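Local structure of 3-oxoacyl-[acyl-carrier protein] synthase (Thermus thermophilus, 1UB7) at residues R14-A19 with R41-E46. The protein probably catalyses the first condensation of fatty acid synthesis, joining an acetyl group from acetyl-CoA to two carbons of malonyl-ACP. Residues are numbered along the deposited sequence; the frame is centred on the assembly and turned at random.
Sequences RVMTNA and RRVAAE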
# COMPACT_ATOMS: atom_id res chain seq x y z
N ARG A 14 -8.24 -26.88 3.18
CA ARG A 14 -9.51 -27.26 2.56
C ARG A 14 -9.56 -27.07 1.04
O ARG A 14 -9.37 -25.96 0.53
CB ARG A 14 -10.65 -26.50 3.22
CG ARG A 14 -12.01 -26.65 2.56
CD ARG A 14 -13.08 -26.91 3.62
NE ARG A 14 -14.38 -26.34 3.28
CZ ARG A 14 -15.46 -26.42 4.05
NH1 ARG A 14 -15.40 -27.06 5.22
NH2 ARG A 14 -16.60 -25.85 3.67
N VAL A 15 -9.83 -28.16 0.32
CA VAL A 15 -9.92 -28.13 -1.14
C VAL A 15 -11.37 -28.03 -1.60
O VAL A 15 -12.30 -28.44 -0.90
CB VAL A 15 -9.31 -29.41 -1.77
CG1 VAL A 15 -9.37 -29.33 -3.29
CG2 VAL A 15 -7.86 -29.58 -1.32
N MET A 16 -11.56 -27.46 -2.79
CA MET A 16 -12.89 -27.32 -3.35
C MET A 16 -12.86 -27.64 -4.84
O MET A 16 -12.38 -26.85 -5.66
CB MET A 16 -13.44 -25.92 -3.12
CG MET A 16 -14.95 -25.89 -3.15
SD MET A 16 -15.65 -24.46 -2.32
CE MET A 16 -17.03 -24.09 -3.38
N THR A 17 -13.38 -28.82 -5.18
CA THR A 17 -13.43 -29.32 -6.55
C THR A 17 -14.56 -28.68 -7.36
O THR A 17 -15.52 -28.15 -6.79
CB THR A 17 -13.63 -30.84 -6.56
OG1 THR A 17 -14.86 -31.16 -5.88
CG2 THR A 17 -12.48 -31.54 -5.85
N ASN A 18 -14.43 -28.74 -8.68
CA ASN A 18 -15.46 -28.18 -9.55
C ASN A 18 -16.75 -28.89 -9.19
O ASN A 18 -17.83 -28.31 -9.27
CB ASN A 18 -15.12 -28.40 -11.03
CG ASN A 18 -13.89 -27.60 -11.49
OD1 ASN A 18 -13.66 -26.47 -11.05
ND2 ASN A 18 -13.12 -28.18 -12.39
N ALA A 19 -16.63 -30.15 -8.79
CA ALA A 19 -17.77 -30.96 -8.39
C ALA A 19 -18.50 -30.22 -7.27
O ALA A 19 -19.72 -30.05 -7.30
CB ALA A 19 -17.30 -32.33 -7.90
N ARG A 41 -9.35 -25.59 -6.12
CA ARG A 41 -8.77 -24.40 -5.50
C ARG A 41 -8.85 -24.61 -3.98
O ARG A 41 -9.66 -25.42 -3.51
CB ARG A 41 -9.52 -23.12 -5.90
CG ARG A 41 -10.90 -22.92 -5.27
CD ARG A 41 -11.97 -22.92 -6.34
NE ARG A 41 -12.05 -24.23 -6.97
CZ ARG A 41 -12.44 -24.45 -8.22
NH1 ARG A 41 -12.81 -23.44 -9.00
NH2 ARG A 41 -12.47 -25.69 -8.69
N ARG A 42 -8.01 -23.90 -3.23
CA ARG A 42 -7.99 -24.01 -1.78
C ARG A 42 -8.82 -22.91 -1.14
O ARG A 42 -8.93 -21.83 -1.70
CB ARG A 42 -6.55 -23.95 -1.28
CG ARG A 42 -5.65 -25.02 -1.87
CD ARG A 42 -6.28 -26.40 -1.74
NE ARG A 42 -5.34 -27.45 -2.15
CZ ARG A 42 -4.40 -27.96 -1.36
NH1 ARG A 42 -4.26 -27.53 -0.11
NH2 ARG A 42 -3.58 -28.90 -1.82
N VAL A 43 -9.42 -23.18 0.01
CA VAL A 43 -10.24 -22.20 0.71
C VAL A 43 -9.84 -22.09 2.18
O VAL A 43 -9.72 -23.11 2.88
CB VAL A 43 -11.75 -22.56 0.62
CG1 VAL A 43 -12.61 -21.49 1.29
CG2 VAL A 43 -12.16 -22.72 -0.85
N ALA A 44 -9.62 -20.86 2.65
CA ALA A 44 -9.20 -20.62 4.03
C ALA A 44 -10.21 -21.12 5.05
O ALA A 44 -11.42 -21.00 4.84
CB ALA A 44 -8.94 -19.13 4.24
N ALA A 45 -9.71 -21.66 6.16
CA ALA A 45 -10.60 -22.15 7.20
C ALA A 45 -11.50 -20.99 7.66
O ALA A 45 -11.20 -19.82 7.40
CB ALA A 45 -9.80 -22.71 8.36
N GLU A 46 -12.58 -21.33 8.35
CA GLU A 46 -13.54 -20.34 8.81
C GLU A 46 -12.92 -19.13 9.52
O GLU A 46 -13.28 -17.99 9.25
CB GLU A 46 -14.55 -20.99 9.75
CG GLU A 46 -15.77 -20.13 10.03
CD GLU A 46 -16.56 -20.61 11.24
OE1 GLU A 46 -16.81 -21.83 11.34
OE2 GLU A 46 -16.92 -19.77 12.09
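A short two-stranded antiparallel ribbon, Arg14-Thr17 against Arg41-Val43, illustrates how one arginine can bind a strand edge through both backbone and side chain. Val43 N donates to Arg14 O at 2.8 Å, and Met16 N to Arg41 O at 2.9 Å; Val15 and Arg42 form the non-hydrogen-bonded pair between them. At the Met16 end, Met16 O gathers three donors of Arg41: NE at 2.9 Å and, more weakly, the backbone N and NH2. The Arg41 side chain starts with CG between its own N and carbonyl carbon (chi1 74°) and bends again at chi2 and chi3, and the chain crosses to the end of the neighbouring strand, at Met16 O. NH2 then reaches Asn18 OD1 at 2.8 Å in a nearly straight bond, the oxygen lying in the guanidinium plane while NH2 sits above the amide plane, the two planes 76° apart. Asn18 follows Thr17, the N-cap of the helix after the strand, and its ND2 is held by Asp29 and Ile38 O, which fixes the amide. In this FabH-family, thiolase-like enzyme the ribbon is separate from the two larger sheets, and the Arg41 side chain lies about 8 Å from that of Asn276, a predicted active-site residue. An alanine in place of Arg41 would probably leave Asn18 OD1 without this donor and Met16 O with little more than a weak backbone bond. Val15 CG2 rests over one face of the Arg42 guanidinium, 3.4 Å from Arg42 NE, while Arg42 NH1 bonds Pro12 O. On the opposite face of the ribbon, Met16 CB meets Val43 CG2 at 4.1 Å.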